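Local coordinates for NYN domain-containing protein (Vibrio parahaemolyticus, PDB 2QIP) that is of unestablished function but probably acts as an RNA nuclease of the NYN family, within the PIN-like fold, at residues V16-V21 and A51-I56; F33-F38 and V73-M78; D101-A106 and E126-R131. All coordinates share one frame; numbering follows the deposited sequence.

Contact 1 of 3, residues V16-V21 and A51-I56; sequences VDVQNV and AKAYAI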
loop_
_atom_site.group_PDB
_atom_site.type_symbol
_atom_site.label_atom_id
_atom_site.label_comp_id
_atom_site.label_asym_id
_atom_site.label_seq_id
_atom_site.Cartn_x
_atom_site.Cartn_y
_atom_site.Cartn_z
ATOM N N VAL A 16 -4.863 8.322 -10.114
ATOM C CA VAL A 16 -3.641 9.094 -10.375
ATOM C C VAL A 16 -2.831 9.340 -9.110
ATOM O O VAL A 16 -3.333 9.904 -8.147
ATOM C CB VAL A 16 -3.950 10.456 -11.039
ATOM C CG1 VAL A 16 -2.640 11.145 -11.419
ATOM C CG2 VAL A 16 -4.823 10.270 -12.281
ATOM N N ASP A 17 -1.572 8.918 -9.151
ATOM C CA ASP A 17 -0.629 9.167 -8.066
ATOM C C ASP A 17 -0.039 10.556 -8.390
ATOM O O ASP A 17 0.997 10.658 -9.078
ATOM C CB ASP A 17 0.412 8.046 -8.143
ATOM C CG ASP A 17 1.438 8.057 -7.029
ATOM O OD1 ASP A 17 1.474 8.959 -6.174
ATOM O OD2 ASP A 17 2.248 7.098 -7.038
ATOM N N VAL A 18 -0.718 11.623 -7.939
ATOM C CA VAL A 18 -0.364 12.985 -8.352
ATOM C C VAL A 18 1.075 13.328 -7.984
ATOM O O VAL A 18 1.770 13.944 -8.785
ATOM C CB VAL A 18 -1.360 14.022 -7.745
ATOM C CG1 VAL A 18 -0.877 15.463 -7.940
ATOM C CG2 VAL A 18 -2.771 13.828 -8.337
ATOM N N GLN A 19 1.529 12.899 -6.809
ATOM C CA GLN A 19 2.918 13.211 -6.401
ATOM C C GLN A 19 3.938 12.540 -7.337
ATOM O O GLN A 19 4.929 13.159 -7.737
ATOM C CB GLN A 19 3.176 12.783 -4.950
ATOM C CG GLN A 19 2.441 13.625 -3.911
ATOM C CD GLN A 19 2.957 15.068 -3.828
ATOM O OE1 GLN A 19 2.399 15.975 -4.453
ATOM N NE2 GLN A 19 4.027 15.280 -3.052
ATOM N N ASN A 20 3.697 11.278 -7.682
ATOM C CA ASN A 20 4.605 10.575 -8.593
ATOM C C ASN A 20 4.655 11.235 -9.976
ATOM O O ASN A 20 5.743 11.461 -10.527
ATOM C CB ASN A 20 4.255 9.092 -8.701
ATOM C CG ASN A 20 5.143 8.355 -9.684
ATOM O OD1 ASN A 20 4.860 8.313 -10.881
ATOM N ND2 ASN A 20 6.212 7.747 -9.183
ATOM N N VAL A 21 3.483 11.583 -10.510
ATOM C CA VAL A 21 3.402 12.278 -11.791
ATOM C C VAL A 21 4.164 13.597 -11.730
ATOM O O VAL A 21 4.943 13.895 -12.626
ATOM C CB VAL A 21 1.932 12.498 -12.188
ATOM C CG1 VAL A 21 1.829 13.380 -13.416
ATOM C CG2 VAL A 21 1.281 11.150 -12.459
ATOM N N ALA A 51 -12.957 8.034 -11.038
ATOM C CA ALA A 51 -11.721 8.716 -11.400
ATOM C C ALA A 51 -11.266 9.525 -10.208
ATOM O O ALA A 51 -11.932 10.488 -9.793
ATOM C CB ALA A 51 -11.904 9.598 -12.630
ATOM N N LYS A 52 -10.129 9.124 -9.650
ATOM C CA LYS A 52 -9.621 9.743 -8.436
ATOM C C LYS A 52 -8.176 10.166 -8.607
ATOM O O LYS A 52 -7.373 9.443 -9.201
ATOM C CB LYS A 52 -9.782 8.775 -7.249
ATOM C CG LYS A 52 -11.212 8.686 -6.786
ATOM C CD LYS A 52 -11.424 7.729 -5.632
ATOM C CE LYS A 52 -12.916 7.773 -5.254
ATOM N NZ LYS A 52 -13.297 6.783 -4.195
ATOM N N ALA A 53 -7.867 11.359 -8.100
ATOM C CA ALA A 53 -6.526 11.928 -8.137
ATOM C C ALA A 53 -6.059 12.055 -6.701
ATOM O O ALA A 53 -6.675 12.771 -5.904
ATOM C CB ALA A 53 -6.531 13.304 -8.837
ATOM N N TYR A 54 -4.986 11.340 -6.363
ATOM C CA TYR A 54 -4.514 11.233 -4.980
ATOM C C TYR A 54 -3.412 12.258 -4.769
ATOM O O TYR A 54 -2.294 12.124 -5.299
ATOM C CB TYR A 54 -4.006 9.801 -4.741
ATOM C CG TYR A 54 -5.145 8.814 -4.844
ATOM C CD1 TYR A 54 -5.813 8.397 -3.703
ATOM C CD2 TYR A 54 -5.577 8.323 -6.082
ATOM C CE1 TYR A 54 -6.886 7.515 -3.767
ATOM C CE2 TYR A 54 -6.667 7.437 -6.162
ATOM C CZ TYR A 54 -7.302 7.023 -4.993
ATOM O OH TYR A 54 -8.394 6.154 -5.050
ATOM N N ALA A 55 -3.728 13.283 -3.986
ATOM C CA ALA A 55 -2.865 14.468 -3.862
ATOM C C ALA A 55 -2.627 14.802 -2.396
ATOM O O ALA A 55 -3.161 14.140 -1.489
ATOM C CB ALA A 55 -3.530 15.650 -4.585
ATOM N N ILE A 56 -1.838 15.855 -2.169
ATOM C CA ILE A 56 -1.503 16.308 -0.821
ATOM C C ILE A 56 -2.248 17.609 -0.536
ATOM O O ILE A 56 -2.223 18.538 -1.343
ATOM C CB ILE A 56 0.028 16.501 -0.673
ATOM C CG1 ILE A 56 0.763 15.197 -1.048
ATOM C CG2 ILE A 56 0.406 16.972 0.742
ATOM C CD1 ILE A 56 0.384 13.959 -0.188
HETATM O O HOH W 1 0.258 11.108 -4.848
HETATM O O HOH W 2 -0.269 16.545 -4.502
#

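Contact 2 of 3, residues F33-F38 and V73-M78; sequences FDYNQF and VGFEVM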
loop_
_atom_site.group_PDB
_atom_site.type_symbol
_atom_site.label_atom_id
_atom_site.label_comp_id
_atom_site.label_asym_id
_atom_site.label_seq_id
_atom_site.Cartn_x
_atom_site.Cartn_y
_atom_site.Cartn_z
ATOM N N PHE A 33 2.415 17.758 -16.118
ATOM C CA PHE A 33 1.471 16.864 -16.798
ATOM C C PHE A 33 0.219 17.604 -17.239
ATOM O O PHE A 33 -0.339 18.412 -16.477
ATOM C CB PHE A 33 1.093 15.777 -15.798
ATOM C CG PHE A 33 0.343 14.610 -16.360
ATOM C CD1 PHE A 33 0.933 13.717 -17.257
ATOM C CD2 PHE A 33 -0.939 14.355 -15.907
ATOM C CE1 PHE A 33 0.228 12.586 -17.719
ATOM C CE2 PHE A 33 -1.648 13.235 -16.359
ATOM C CZ PHE A 33 -1.050 12.353 -17.264
ATOM N N ASP A 34 -0.226 17.319 -18.465
ATOM C CA ASP A 34 -1.454 17.907 -18.995
ATOM C C ASP A 34 -2.645 17.011 -18.652
ATOM O O ASP A 34 -2.956 16.052 -19.366
ATOM C CB ASP A 34 -1.341 18.114 -20.509
ATOM C CG ASP A 34 -2.525 18.847 -21.093
ATOM O OD1 ASP A 34 -3.573 18.964 -20.395
ATOM O OD2 ASP A 34 -2.401 19.317 -22.259
ATOM N N TYR A 35 -3.314 17.335 -17.552
ATOM C CA TYR A 35 -4.413 16.499 -17.098
ATOM C C TYR A 35 -5.617 16.543 -18.035
ATOM O O TYR A 35 -6.375 15.566 -18.113
ATOM C CB TYR A 35 -4.833 16.894 -15.685
ATOM C CG TYR A 35 -3.904 16.371 -14.628
ATOM C CD1 TYR A 35 -4.137 15.129 -14.042
ATOM C CD2 TYR A 35 -2.803 17.112 -14.201
ATOM C CE1 TYR A 35 -3.280 14.631 -13.046
ATOM C CE2 TYR A 35 -1.940 16.624 -13.220
ATOM C CZ TYR A 35 -2.196 15.382 -12.651
ATOM O OH TYR A 35 -1.365 14.888 -11.679
ATOM N N ASN A 36 -5.812 17.658 -18.743
ATOM C CA ASN A 36 -6.897 17.699 -19.723
ATOM C C ASN A 36 -6.641 16.761 -20.906
ATOM O O ASN A 36 -7.548 16.066 -21.354
ATOM C CB ASN A 36 -7.106 19.113 -20.244
ATOM C CG ASN A 36 -7.945 19.957 -19.323
ATOM O OD1 ASN A 36 -9.116 19.676 -19.100
ATOM N ND2 ASN A 36 -7.346 21.026 -18.806
ATOM N N GLN A 37 -5.407 16.733 -21.396
ATOM C CA GLN A 37 -5.058 15.830 -22.498
ATOM C C GLN A 37 -5.185 14.382 -22.039
ATOM O O GLN A 37 -5.708 13.544 -22.768
ATOM C CB GLN A 37 -3.623 16.099 -22.995
ATOM C CG GLN A 37 -3.291 15.441 -24.345
ATOM C CD GLN A 37 -4.095 16.056 -25.485
ATOM O OE1 GLN A 37 -4.709 17.125 -25.328
ATOM N NE2 GLN A 37 -4.079 15.406 -26.643
ATOM N N PHE A 38 -4.663 14.096 -20.847
ATOM C CA PHE A 38 -4.790 12.748 -20.315
ATOM C C PHE A 38 -6.265 12.329 -20.218
ATOM O O PHE A 38 -6.624 11.239 -20.656
ATOM C CB PHE A 38 -4.098 12.605 -18.950
ATOM C CG PHE A 38 -4.474 11.329 -18.248
ATOM C CD1 PHE A 38 -3.899 10.122 -18.637
ATOM C CD2 PHE A 38 -5.420 11.339 -17.238
ATOM C CE1 PHE A 38 -4.265 8.933 -18.032
ATOM C CE2 PHE A 38 -5.813 10.142 -16.631
ATOM C CZ PHE A 38 -5.234 8.941 -17.035
ATOM N N VAL A 73 -11.688 18.902 -14.430
ATOM C CA VAL A 73 -11.376 17.907 -15.461
ATOM C C VAL A 73 -12.288 16.694 -15.313
ATOM O O VAL A 73 -12.673 16.059 -16.311
ATOM C CB VAL A 73 -9.895 17.483 -15.371
ATOM C CG1 VAL A 73 -9.613 16.304 -16.314
ATOM C CG2 VAL A 73 -8.989 18.669 -15.734
ATOM N N GLY A 74 -12.623 16.366 -14.068
ATOM C CA GLY A 74 -13.514 15.249 -13.789
ATOM C C GLY A 74 -13.092 14.358 -12.634
ATOM O O GLY A 74 -13.801 13.415 -12.298
ATOM N N PHE A 75 -11.936 14.646 -12.026
ATOM C CA PHE A 75 -11.467 13.812 -10.913
ATOM C C PHE A 75 -12.158 14.126 -9.588
ATOM O O PHE A 75 -12.417 15.299 -9.282
ATOM C CB PHE A 75 -9.967 13.997 -10.700
ATOM C CG PHE A 75 -9.140 13.520 -11.843
ATOM C CD1 PHE A 75 -8.841 12.164 -11.977
ATOM C CD2 PHE A 75 -8.643 14.417 -12.787
ATOM C CE1 PHE A 75 -8.069 11.711 -13.034
ATOM C CE2 PHE A 75 -7.855 13.962 -13.857
ATOM C CZ PHE A 75 -7.584 12.599 -13.975
ATOM N N GLU A 76 -12.396 13.101 -8.769
ATOM C CA GLU A 76 -12.560 13.331 -7.330
ATOM C C GLU A 76 -11.137 13.458 -6.774
ATOM O O GLU A 76 -10.311 12.566 -6.979
ATOM C CB GLU A 76 -13.308 12.193 -6.630
ATOM C CG GLU A 76 -13.369 12.448 -5.116
ATOM C CD GLU A 76 -14.212 11.479 -4.292
ATOM O OE1 GLU A 76 -14.856 10.571 -4.858
ATOM O OE2 GLU A 76 -14.230 11.652 -3.040
ATOM N N VAL A 77 -10.831 14.582 -6.128
ATOM C CA VAL A 77 -9.511 14.799 -5.580
ATOM C C VAL A 77 -9.484 14.244 -4.165
ATOM O O VAL A 77 -10.288 14.647 -3.311
ATOM C CB VAL A 77 -9.100 16.283 -5.633
ATOM C CG1 VAL A 77 -7.838 16.517 -4.827
ATOM C CG2 VAL A 77 -8.905 16.733 -7.104
HETATM N N MSE A 78 -8.579 13.286 -3.949
HETATM C CA MSE A 78 -8.427 12.629 -2.661
HETATM C C MSE A 78 -7.213 13.234 -1.983
HETATM O O MSE A 78 -6.086 12.990 -2.400
HETATM C CB MSE A 78 -8.214 11.117 -2.861
HETATM C CG MSE A 78 -9.277 10.453 -3.734
HETATM SE SE MSE A 78 -11.015 10.465 -2.883
HETATM C CE MSE A 78 -10.566 9.206 -1.470
#

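Contact 3 of 3, residues D101-A106 and E126-R131; sequences DAIEIA and ERIQQR. With EDO (1,2-ethanediol), chain D; EDO (1,2-ethanediol), chain B; EDO (1,2-ethanediol), chain E.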
loop_
_atom_site.group_PDB
_atom_site.type_symbol
_atom_site.label_atom_id
_atom_site.label_comp_id
_atom_site.label_asym_id
_atom_site.label_seq_id
_atom_site.Cartn_x
_atom_site.Cartn_y
_atom_site.Cartn_z
ATOM N N ASP A 101 -8.125 1.391 -2.639
ATOM C CA ASP A 101 -9.182 1.822 -3.553
ATOM C C ASP A 101 -9.169 1.044 -4.871
ATOM O O ASP A 101 -10.244 0.771 -5.432
ATOM C CB ASP A 101 -9.065 3.334 -3.825
ATOM C CG ASP A 101 -9.540 4.189 -2.661
ATOM O OD1 ASP A 101 -10.123 3.653 -1.678
ATOM O OD2 ASP A 101 -9.342 5.430 -2.765
ATOM N N ALA A 102 -7.979 0.712 -5.374
ATOM C CA ALA A 102 -7.889 0.016 -6.648
ATOM C C ALA A 102 -8.500 -1.379 -6.516
ATOM O O ALA A 102 -9.234 -1.823 -7.393
ATOM C CB ALA A 102 -6.450 -0.076 -7.103
ATOM N N ILE A 103 -8.197 -2.071 -5.416
ATOM C CA ILE A 103 -8.839 -3.390 -5.209
ATOM C C ILE A 103 -10.343 -3.280 -5.028
ATOM O O ILE A 103 -11.107 -4.115 -5.550
ATOM C CB ILE A 103 -8.239 -4.114 -4.010
ATOM C CG1 ILE A 103 -6.867 -4.622 -4.386
ATOM C CG2 ILE A 103 -9.154 -5.267 -3.517
ATOM C CD1 ILE A 103 -6.846 -5.718 -5.516
ATOM N N GLU A 104 -10.788 -2.255 -4.292
ATOM C CA GLU A 104 -12.217 -2.052 -4.116
ATOM C C GLU A 104 -12.962 -1.812 -5.435
ATOM O O GLU A 104 -14.095 -2.277 -5.613
ATOM C CB GLU A 104 -12.492 -0.923 -3.119
ATOM C CG GLU A 104 -12.454 -1.386 -1.689
ATOM C CD GLU A 104 -12.728 -0.245 -0.732
ATOM O OE1 GLU A 104 -12.037 -0.174 0.302
ATOM O OE2 GLU A 104 -13.596 0.599 -1.044
ATOM N N ILE A 105 -12.355 -1.071 -6.356
ATOM C CA ILE A 105 -13.062 -0.712 -7.580
ATOM C C ILE A 105 -12.935 -1.785 -8.662
ATOM O O ILE A 105 -13.760 -1.836 -9.563
ATOM C CB ILE A 105 -12.620 0.700 -8.093
ATOM C CG1 ILE A 105 -13.671 1.300 -9.043
ATOM C CG2 ILE A 105 -11.240 0.640 -8.777
ATOM C CD1 ILE A 105 -14.966 1.673 -8.391
ATOM N N ALA A 106 -11.907 -2.630 -8.570
ATOM C CA ALA A 106 -11.681 -3.657 -9.602
ATOM C C ALA A 106 -12.935 -4.468 -10.010
ATOM O O ALA A 106 -13.172 -4.677 -11.194
ATOM C CB ALA A 106 -10.546 -4.595 -9.197
ATOM N N GLU A 126 -0.737 -7.224 -10.266
ATOM C CA GLU A 126 -0.832 -8.686 -10.243
ATOM C C GLU A 126 -2.097 -9.128 -9.502
ATOM O O GLU A 126 -2.789 -10.034 -9.948
ATOM C CB GLU A 126 0.412 -9.290 -9.590
ATOM C CG GLU A 126 0.368 -10.791 -9.357
ATOM C CD GLU A 126 1.597 -11.273 -8.607
ATOM O OE1 GLU A 126 1.757 -10.923 -7.412
ATOM O OE2 GLU A 126 2.408 -11.974 -9.233
ATOM N N ARG A 127 -2.398 -8.510 -8.363
ATOM C CA ARG A 127 -3.539 -8.960 -7.553
ATOM C C ARG A 127 -4.863 -8.664 -8.261
ATOM O O ARG A 127 -5.807 -9.454 -8.177
ATOM C CB ARG A 127 -3.515 -8.308 -6.174
ATOM C CG ARG A 127 -4.321 -9.077 -5.130
ATOM C CD ARG A 127 -3.720 -10.440 -4.776
ATOM N NE ARG A 127 -2.331 -10.350 -4.317
ATOM C CZ ARG A 127 -1.950 -10.327 -3.035
ATOM N NH1 ARG A 127 -2.840 -10.374 -2.064
ATOM N NH2 ARG A 127 -0.663 -10.196 -2.719
ATOM N N ILE A 128 -4.954 -7.521 -8.941
ATOM C CA ILE A 128 -6.160 -7.226 -9.725
ATOM C C ILE A 128 -6.365 -8.291 -10.816
ATOM O O ILE A 128 -7.481 -8.788 -11.033
ATOM C CB ILE A 128 -6.047 -5.839 -10.375
ATOM C CG1 ILE A 128 -6.150 -4.751 -9.306
ATOM C CG2 ILE A 128 -7.147 -5.652 -11.435
ATOM C CD1 ILE A 128 -5.708 -3.356 -9.796
ATOM N N GLN A 129 -5.278 -8.650 -11.494
ATOM C CA GLN A 129 -5.377 -9.635 -12.564
ATOM C C GLN A 129 -5.742 -11.016 -12.016
ATOM O O GLN A 129 -6.573 -11.709 -12.604
ATOM C CB GLN A 129 -4.066 -9.697 -13.355
ATOM C CG GLN A 129 -3.776 -8.395 -14.097
ATOM C CD GLN A 129 -2.342 -8.264 -14.548
ATOM O OE1 GLN A 129 -1.441 -8.885 -13.978
ATOM N NE2 GLN A 129 -2.117 -7.440 -15.583
ATOM N N GLN A 130 -5.135 -11.419 -10.889
ATOM C CA GLN A 130 -5.386 -12.768 -10.312
ATOM C C GLN A 130 -6.799 -12.897 -9.764
ATOM O O GLN A 130 -7.539 -13.855 -10.057
ATOM C CB GLN A 130 -4.399 -13.059 -9.193
ATOM C CG GLN A 130 -2.967 -13.245 -9.640
ATOM C CD GLN A 130 -2.021 -13.332 -8.453
ATOM O OE1 GLN A 130 -2.261 -12.735 -7.386
ATOM N NE2 GLN A 130 -0.929 -14.071 -8.632
ATOM N N ARG A 131 -7.183 -11.935 -8.928
ATOM C CA ARG A 131 -8.451 -12.083 -8.206
ATOM C C ARG A 131 -9.655 -11.671 -9.032
ATOM O O ARG A 131 -10.717 -12.319 -8.940
ATOM C CB ARG A 131 -8.415 -11.310 -6.887
ATOM C CG ARG A 131 -7.372 -11.900 -5.956
ATOM C CD ARG A 131 -7.386 -11.318 -4.568
ATOM N NE ARG A 131 -8.612 -11.606 -3.811
ATOM C CZ ARG A 131 -8.905 -12.764 -3.216
ATOM N NH1 ARG A 131 -8.111 -13.830 -3.340
ATOM N NH2 ARG A 131 -10.045 -12.876 -2.544
HETATM C C1 EDO D . -5.015 -13.493 -3.539
HETATM O O1 EDO D . -3.984 -13.710 -2.576
HETATM C C2 EDO D . -5.014 -14.525 -4.651
HETATM O O2 EDO D . -4.506 -13.909 -5.839
HETATM C C1 EDO B . -14.656 1.625 1.510
HETATM O O1 EDO B . -14.233 2.719 0.697
HETATM C C2 EDO B . -15.729 2.011 2.511
HETATM O O2 EDO B . -15.135 2.059 3.813
HETATM C C1 EDO E . 4.508 -8.722 -8.820
HETATM O O1 EDO E . 4.488 -9.722 -7.790
HETATM C C2 EDO E . 5.965 -8.477 -9.175
HETATM O O2 EDO E . 6.492 -9.688 -9.735
#

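Contact 1 of 3, residues V16-V21 and A51-I56
Val16 lies between Lys52 and Tyr54 in a parallel register, Val16 against Ala53 and Asp17 against Tyr54, and Val16-Gln19 and Lys52-Ile56 run in the same direction to within 11°. Val16 N donates to Lys52 O at 2.9 Å, and Val16 O accepts from Tyr54 N at 2.8 Å; one residue bonding to two residues flanking its partner is the signature of parallel strands. A third bond, from Val18 N to Tyr54 O, is longer (3.1 Å) and more bent, with an N-H...O angle of 143°, and its donor sits off the carbonyl plane. It forms just where the first segment turns from strand into helix, with Asp17 as N-cap.

Water 1 reinforces this departure: it accepts from Gln19 N and donates to Asp17 OD1 and Tyr54 O, so Tyr54 O is bonded by both water and Val18 N. On the face carrying Val16 and Ala53, Val18 CG2 rests 3.8 Å from Ala53 CB, while Val18 CB faces Ala55 CB. On the other face Tyr54 presents its ring edge to Val16 O, 3.4 Å from CD2. The Gln19 chain bends at chi2 (-68°), bringing CD to 3.5 Å from Ile56 CG1; the two side chains cross at about a right angle, and water 2 links Gln19 OE1 to Ile56 N.

Asp17 stands at the C-terminal end of the first strand, where PIN-like nucleases commonly carry an acidic residue; its OD2 is bonded to Ser116 OG. Among its neighbours, strand 46-55 lies between strands 10-17 and 76-79. Tyr35 of helix 35-42 packs on Val16 and Val18, Phe66 and Leu70 of helix 61-73 pack on Val18 and Ala53 respectively, and on the other face Tyr54 OH bonds to Asp101 of helix 95-105.

Contact 2 of 3, residues F33-F38 and V73-M78
Phe75 and Tyr35 both hold CG anti to their carbonyl carbons (chi1 -65° and -78°), whereas Phe38 has CG anti to its backbone N (chi1 167°), and in these settings both helix rings reach the Phe75 ring. Phe75 meets them through neighbouring atoms: CE2 lies 3.9 Å from Tyr35 CD1, and CZ lies 4.0 Å from Phe38 CE2. In the second pair each atom is near the plane of the other ring, so the rings meet edge to edge rather than stacking. Tyr35 is also buttressed within its own segment, because Phe33 CD2 stands 3.4 Å above the Tyr35 ring plane, over its centre.

At the more exposed border Val73 CG2 touches Asn36 OD1 at 3.5 Å, and its other branch, CG1, faces Tyr35 O. Asp34 is the N-cap of helix 35-42, and its OD1 accepts from Gln37 N at 3.1 Å, the donor approaching from above the carboxylate plane. Gly74 ends helix 61-73 with positive phi, where a CB would press on Val73 O, and turns the chain into strand 76-79.

The contact thus joins helix 35-42 to the turn that leads from helix 61-73 into strand 76-79, an outermost strand of the sheet within this chain. Phe75 also packs on Ile14 and Val16 of strand 10-17 and meets Trp39 edge-to-face, while Phe38 makes an edge-to-face pair with Tyr139 of strand 135-140.

Contact 3 of 3, residues D101-A106 and E126-R131
Ile128, the first residue of a wider pi-type turn at 128-131, makes three of the four closest pairings between these helices. Helices 95-105 and 122-132 are successive crossover helices of the parallel alpha/beta, PIN-like fold, flanking strand 111-115 along the chain. Their short axes run nearly parallel, crossing at -19° with a closest approach of 10.2 Å, a spacing filled by Ile128 against two alanines and Ile103.

The short branch of Ile128, CG2, faces Ala106 CB at 4.2 Å. Its longer branch meets two residues, Ile103 CD1 at CG1 (4.0 Å) and Ala102 CB at CD1 (4.3 Å), the last placed by chi2 near anti (166°). The two alanines are one helical turn apart, and the two isoleucine chains lie side by side and run opposite ways.

Ile103 CD1 also touches the aliphatic base of Arg127. Beyond it the arginine chain bends twice and leads away, so that NH1 makes salt bridges with Asp101 and Glu104 of the second subunit, placing this edge of the contact at the dimer interface. The 1,2-ethanediol of chain D, probably from the crystallisation liquor, lies alongside, its C1 3.5 Å from Arg127 CD.

In the fold
Contacts 1 and 2 interlock along the chain, their segments alternating, and their centres are 9 Å apart; contact 3 follows in series, about 18 Å from the centre of contact 1 and 22 Å from that of contact 2. Contacts 1 and 2 share the parallel sheet directly: Ala53 O lies 2.8 Å from Met78 N, a probable hydrogen bond between neighbouring strands 46-55 and 76-79. Contact 3 joins two helices across the chain's centre from contact 2, and its helix 95-105 reaches the sheet at strand 46-55, bringing contact 3 against contact 1. One compact alpha/beta domain therefore holds all three, with contact 3 also facing the second subunit.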